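Long-range contact in glucosamine--fructose-6-phosphate aminotransferase [isomerizing] (Francisella tularensis subsp. tularensis, PDB 3TBF), which probably makes glucosamine 6-phosphate from fructose 6-phosphate, its isomerase half taking up ammonia that a separate glutaminase domain releases from glutamine: residues T64-W75 / L237-K248. Sequence-based numbering, arbitrary orientation.
Sequences TSYNAGMTAKYW and LYYPIAIEGALK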
loop_
_atom_site.group_PDB
_atom_site.type_symbol
_atom_site.label_atom_id
_atom_site.label_comp_id
_atom_site.label_asym_id
_atom_site.label_seq_id
_atom_site.Cartn_x
_atom_site.Cartn_y
_atom_site.Cartn_z
ATOM N N THR A 64 -9.351 -1.652 8.548
ATOM C CA THR A 64 -9.906 -2.886 8.077
ATOM C C THR A 64 -10.837 -2.694 6.889
ATOM O O THR A 64 -10.870 -3.550 5.983
ATOM C CB THR A 64 -10.671 -3.534 9.242
ATOM O OG1 THR A 64 -9.716 -4.196 10.065
ATOM C CG2 THR A 64 -11.647 -4.534 8.779
ATOM N N SER A 65 -11.608 -1.609 6.903
ATOM C CA SER A 65 -12.490 -1.294 5.797
ATOM C C SER A 65 -11.690 -0.972 4.509
ATOM O O SER A 65 -12.100 -1.284 3.389
ATOM C CB SER A 65 -13.413 -0.135 6.204
ATOM O OG SER A 65 -14.253 -0.525 7.341
ATOM N N TYR A 66 -10.505 -0.412 4.662
ATOM C CA TYR A 66 -9.676 -0.192 3.516
ATOM C C TYR A 66 -9.153 -1.522 2.982
ATOM O O TYR A 66 -9.158 -1.742 1.770
ATOM C CB TYR A 66 -8.561 0.795 3.850
ATOM C CG TYR A 66 -7.444 0.904 2.872
ATOM C CD1 TYR A 66 -7.576 1.682 1.746
ATOM C CD2 TYR A 66 -6.249 0.257 3.105
ATOM C CE1 TYR A 66 -6.544 1.808 0.850
ATOM C CE2 TYR A 66 -5.195 0.357 2.232
ATOM C CZ TYR A 66 -5.341 1.137 1.112
ATOM O OH TYR A 66 -4.290 1.217 0.236
ATOM N N ASN A 67 -8.765 -2.429 3.866
ATOM C CA ASN A 67 -8.394 -3.761 3.421
ATOM C C ASN A 67 -9.526 -4.469 2.669
ATOM O O ASN A 67 -9.285 -5.137 1.670
ATOM C CB ASN A 67 -7.924 -4.573 4.601
ATOM C CG ASN A 67 -6.689 -3.982 5.241
ATOM O OD1 ASN A 67 -5.975 -3.242 4.610
ATOM N ND2 ASN A 67 -6.483 -4.249 6.528
ATOM N N ALA A 68 -10.776 -4.249 3.074
ATOM C CA ALA A 68 -11.869 -4.863 2.328
ATOM C C ALA A 68 -11.946 -4.270 0.930
ATOM O O ALA A 68 -12.108 -4.987 -0.054
ATOM C CB ALA A 68 -13.248 -4.714 3.092
ATOM N N GLY A 69 -11.820 -2.952 0.841
ATOM C CA GLY A 69 -11.859 -2.270 -0.434
ATOM C C GLY A 69 -10.796 -2.719 -1.402
ATOM O O GLY A 69 -11.050 -2.917 -2.582
HETATM N N MSE A 70 -9.584 -2.870 -0.905
HETATM C CA MSE A 70 -8.511 -3.430 -1.703
HETATM C C MSE A 70 -8.843 -4.818 -2.236
HETATM O O MSE A 70 -8.488 -5.172 -3.373
HETATM C CB MSE A 70 -7.235 -3.527 -0.850
HETATM C CG MSE A 70 -6.491 -2.229 -0.767
HETATM SE SE MSE A 70 -4.792 -2.464 0.231
HETATM C CE MSE A 70 -3.856 -3.633 -1.079
ATOM N N THR A 71 -9.530 -5.624 -1.427
ATOM C CA THR A 71 -9.875 -6.957 -1.893
ATOM C C THR A 71 -10.844 -6.771 -3.048
ATOM O O THR A 71 -10.708 -7.345 -4.118
ATOM C CB THR A 71 -10.512 -7.758 -0.782
ATOM O OG1 THR A 71 -9.690 -7.706 0.395
ATOM C CG2 THR A 71 -10.687 -9.163 -1.185
ATOM N N ALA A 72 -11.817 -5.920 -2.840
ATOM C CA ALA A 72 -12.925 -5.764 -3.784
ATOM C C ALA A 72 -12.482 -5.237 -5.145
ATOM O O ALA A 72 -13.157 -5.414 -6.154
ATOM C CB ALA A 72 -13.965 -4.760 -3.185
ATOM N N LYS A 73 -11.386 -4.500 -5.170
ATOM C CA LYS A 73 -10.940 -3.927 -6.422
ATOM C C LYS A 73 -10.638 -5.075 -7.400
ATOM O O LYS A 73 -10.922 -4.966 -8.583
ATOM C CB LYS A 73 -9.742 -3.014 -6.189
ATOM C CG LYS A 73 -8.811 -2.866 -7.386
ATOM C CD LYS A 73 -7.665 -1.897 -7.142
ATOM C CE LYS A 73 -7.011 -1.535 -8.488
ATOM N NZ LYS A 73 -6.308 -0.282 -8.456
ATOM N N TYR A 74 -10.091 -6.173 -6.910
ATOM C CA TYR A 74 -9.731 -7.275 -7.795
ATOM C C TYR A 74 -11.027 -7.755 -8.451
ATOM O O TYR A 74 -11.065 -7.980 -9.673
ATOM C CB TYR A 74 -9.054 -8.407 -7.028
ATOM C CG TYR A 74 -7.622 -8.127 -6.656
ATOM C CD1 TYR A 74 -7.310 -7.317 -5.585
ATOM C CD2 TYR A 74 -6.561 -8.708 -7.348
ATOM C CE1 TYR A 74 -5.952 -7.035 -5.211
ATOM C CE2 TYR A 74 -5.214 -8.449 -6.987
ATOM C CZ TYR A 74 -4.923 -7.602 -5.913
ATOM O OH TYR A 74 -3.599 -7.322 -5.543
ATOM N N TRP A 75 -12.093 -7.882 -7.645
ATOM C CA TRP A 75 -13.387 -8.445 -8.102
ATOM C C TRP A 75 -14.032 -7.467 -9.087
ATOM O O TRP A 75 -14.520 -7.876 -10.126
ATOM C CB TRP A 75 -14.370 -8.620 -6.934
ATOM C CG TRP A 75 -14.044 -9.640 -5.959
ATOM C CD1 TRP A 75 -13.360 -10.796 -6.184
ATOM C CD2 TRP A 75 -14.466 -9.680 -4.587
ATOM N NE1 TRP A 75 -13.311 -11.549 -5.026
ATOM C CE2 TRP A 75 -13.998 -10.895 -4.038
ATOM C CE3 TRP A 75 -15.188 -8.819 -3.780
ATOM C CZ2 TRP A 75 -14.220 -11.264 -2.707
ATOM C CZ3 TRP A 75 -15.422 -9.189 -2.435
ATOM C CH2 TRP A 75 -14.931 -10.412 -1.921
ATOM N N LEU A 237 -5.911 -11.305 -4.843
ATOM C CA LEU A 237 -6.956 -11.127 -3.862
ATOM C C LEU A 237 -6.494 -11.371 -2.419
ATOM O O LEU A 237 -7.053 -10.794 -1.521
ATOM C CB LEU A 237 -8.041 -12.159 -4.117
ATOM C CG LEU A 237 -9.183 -11.780 -5.038
ATOM C CD1 LEU A 237 -9.967 -13.060 -5.605
ATOM C CD2 LEU A 237 -10.053 -10.858 -4.205
ATOM N N TYR A 238 -5.516 -12.251 -2.194
ATOM C CA TYR A 238 -5.194 -12.730 -0.837
ATOM C C TYR A 238 -4.121 -11.875 -0.187
ATOM O O TYR A 238 -3.797 -12.053 1.004
ATOM C CB TYR A 238 -4.806 -14.226 -0.876
ATOM C CG TYR A 238 -5.885 -14.977 -1.601
ATOM C CD1 TYR A 238 -7.012 -15.379 -0.932
ATOM C CD2 TYR A 238 -5.835 -15.185 -2.973
ATOM C CE1 TYR A 238 -8.084 -15.979 -1.606
ATOM C CE2 TYR A 238 -6.887 -15.805 -3.662
ATOM C CZ TYR A 238 -8.011 -16.181 -2.965
ATOM O OH TYR A 238 -9.071 -16.770 -3.601
ATOM N N TYR A 239 -3.566 -10.939 -0.967
ATOM C CA TYR A 239 -2.638 -9.990 -0.419
ATOM C C TYR A 239 -3.363 -9.138 0.605
ATOM O O TYR A 239 -2.972 -9.143 1.774
ATOM C CB TYR A 239 -1.840 -9.197 -1.505
ATOM C CG TYR A 239 -1.079 -7.983 -0.988
ATOM C CD1 TYR A 239 -0.317 -8.056 0.168
ATOM C CD2 TYR A 239 -1.140 -6.757 -1.653
ATOM C CE1 TYR A 239 0.369 -6.921 0.685
ATOM C CE2 TYR A 239 -0.460 -5.614 -1.150
ATOM C CZ TYR A 239 0.288 -5.711 0.022
ATOM O OH TYR A 239 0.962 -4.606 0.507
ATOM N N PRO A 240 -4.463 -8.468 0.215
ATOM C CA PRO A 240 -5.207 -7.711 1.218
ATOM C C PRO A 240 -5.724 -8.574 2.352
ATOM O O PRO A 240 -5.940 -8.085 3.471
ATOM C CB PRO A 240 -6.369 -7.109 0.438
ATOM C CG PRO A 240 -6.054 -7.200 -1.008
ATOM C CD PRO A 240 -4.943 -8.244 -1.165
ATOM N N ILE A 241 -6.010 -9.847 2.087
ATOM C CA ILE A 241 -6.442 -10.722 3.165
ATOM C C ILE A 241 -5.273 -10.925 4.147
ATOM O O ILE A 241 -5.479 -10.928 5.368
ATOM C CB ILE A 241 -6.958 -12.058 2.605
ATOM C CG1 ILE A 241 -8.254 -11.824 1.791
ATOM C CG2 ILE A 241 -7.151 -13.174 3.709
ATOM C CD1 ILE A 241 -9.285 -11.050 2.467
ATOM N N ALA A 242 -4.051 -11.075 3.623
ATOM C CA ALA A 242 -2.848 -11.134 4.466
ATOM C C ALA A 242 -2.634 -9.867 5.282
ATOM O O ALA A 242 -2.284 -9.909 6.464
ATOM C CB ALA A 242 -1.582 -11.454 3.607
ATOM N N ILE A 243 -2.830 -8.727 4.643
ATOM C CA ILE A 243 -2.728 -7.437 5.327
ATOM C C ILE A 243 -3.731 -7.361 6.452
ATOM O O ILE A 243 -3.421 -6.849 7.524
ATOM C CB ILE A 243 -3.062 -6.304 4.394
ATOM C CG1 ILE A 243 -1.989 -6.138 3.324
ATOM C CG2 ILE A 243 -3.215 -4.970 5.167
ATOM C CD1 ILE A 243 -2.332 -5.006 2.404
ATOM N N GLU A 244 -4.943 -7.880 6.233
ATOM C CA GLU A 244 -5.936 -7.863 7.301
ATOM C C GLU A 244 -5.561 -8.799 8.417
ATOM O O GLU A 244 -5.715 -8.454 9.564
ATOM C CB GLU A 244 -7.308 -8.245 6.802
ATOM C CG GLU A 244 -8.328 -8.346 7.898
ATOM C CD GLU A 244 -8.827 -7.017 8.439
ATOM O OE1 GLU A 244 -8.266 -5.963 8.108
ATOM O OE2 GLU A 244 -9.803 -7.019 9.230
ATOM N N GLY A 245 -5.102 -10.004 8.082
ATOM C CA GLY A 245 -4.540 -10.887 9.103
ATOM C C GLY A 245 -3.449 -10.231 9.955
ATOM O O GLY A 245 -3.435 -10.364 11.172
ATOM N N ALA A 246 -2.533 -9.505 9.311
ATOM C CA ALA A 246 -1.424 -8.863 10.042
ATOM C C ALA A 246 -1.956 -7.786 10.912
ATOM O O ALA A 246 -1.478 -7.606 12.005
ATOM C CB ALA A 246 -0.341 -8.300 9.086
ATOM N N LEU A 247 -2.930 -7.046 10.421
ATOM C CA LEU A 247 -3.540 -5.999 11.207
ATOM C C LEU A 247 -4.163 -6.577 12.452
ATOM O O LEU A 247 -4.013 -6.012 13.519
ATOM C CB LEU A 247 -4.608 -5.283 10.382
ATOM C CG LEU A 247 -5.450 -4.246 11.113
ATOM C CD1 LEU A 247 -4.446 -3.130 11.589
ATOM C CD2 LEU A 247 -6.581 -3.700 10.211
ATOM N N LYS A 248 -4.879 -7.699 12.351
ATOM C CA LYS A 248 -5.486 -8.268 13.596
ATOM C C LYS A 248 -4.393 -8.684 14.590
ATOM O O LYS A 248 -4.510 -8.420 15.781
ATOM C CB LYS A 248 -6.392 -9.472 13.397
ATOM C CG LYS A 248 -7.505 -9.399 12.353
ATOM C CD LYS A 248 -8.643 -8.508 12.710
ATOM C CE LYS A 248 -8.383 -7.040 12.379
ATOM N NZ LYS A 248 -9.649 -6.398 11.837
#
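Thr64 OG1 takes a hydrogen bond from Lys248 NZ at 2.8 Å, the two side chains crossing at about a right angle. The same NZ forms a salt bridge with Glu244 OE2 (2.7 Å), approaching from above the carboxylate plane, and also bonds Ser163 O. One turn on, Asn67 enters a hole formed by Pro240, Ile243, Glu244 and Leu247. An amide suits it: ND2 gives Glu244 OE1 a nearly straight bond (2.9 Å, 174°), while OD1 rests on Ile243 CG2. Glu244 bends at chi2 (76°), bringing its carboxylate toward helix 63-80. Selenomethionine Met70, bent at chi3, places CE against Tyr239 CE2 and Ile243 CD1. Thr71 OG1 bonds back to Asn67 O (2.9 Å), letting it pack on Pro240, whose compact ring fits among Asn67, Met70, Thr71 and Tyr74. Branched Leu237 shares CD2 among Thr71 CG2 (3.5 Å), Tyr74 CB and Trp75 NE1, which bonds Asp333 O; Tyr74 OH bonds Glu91 of the second subunit. Equivalent helices of the two SIS domains thus pack nearly antiparallel (169°), apolar at one end, with a polar network round one intrahelical salt bridge at the other. There Thr64 and Glu244 hold the Lys248 amine and Asn67 steadies Glu244, consistent with an active-site lysine.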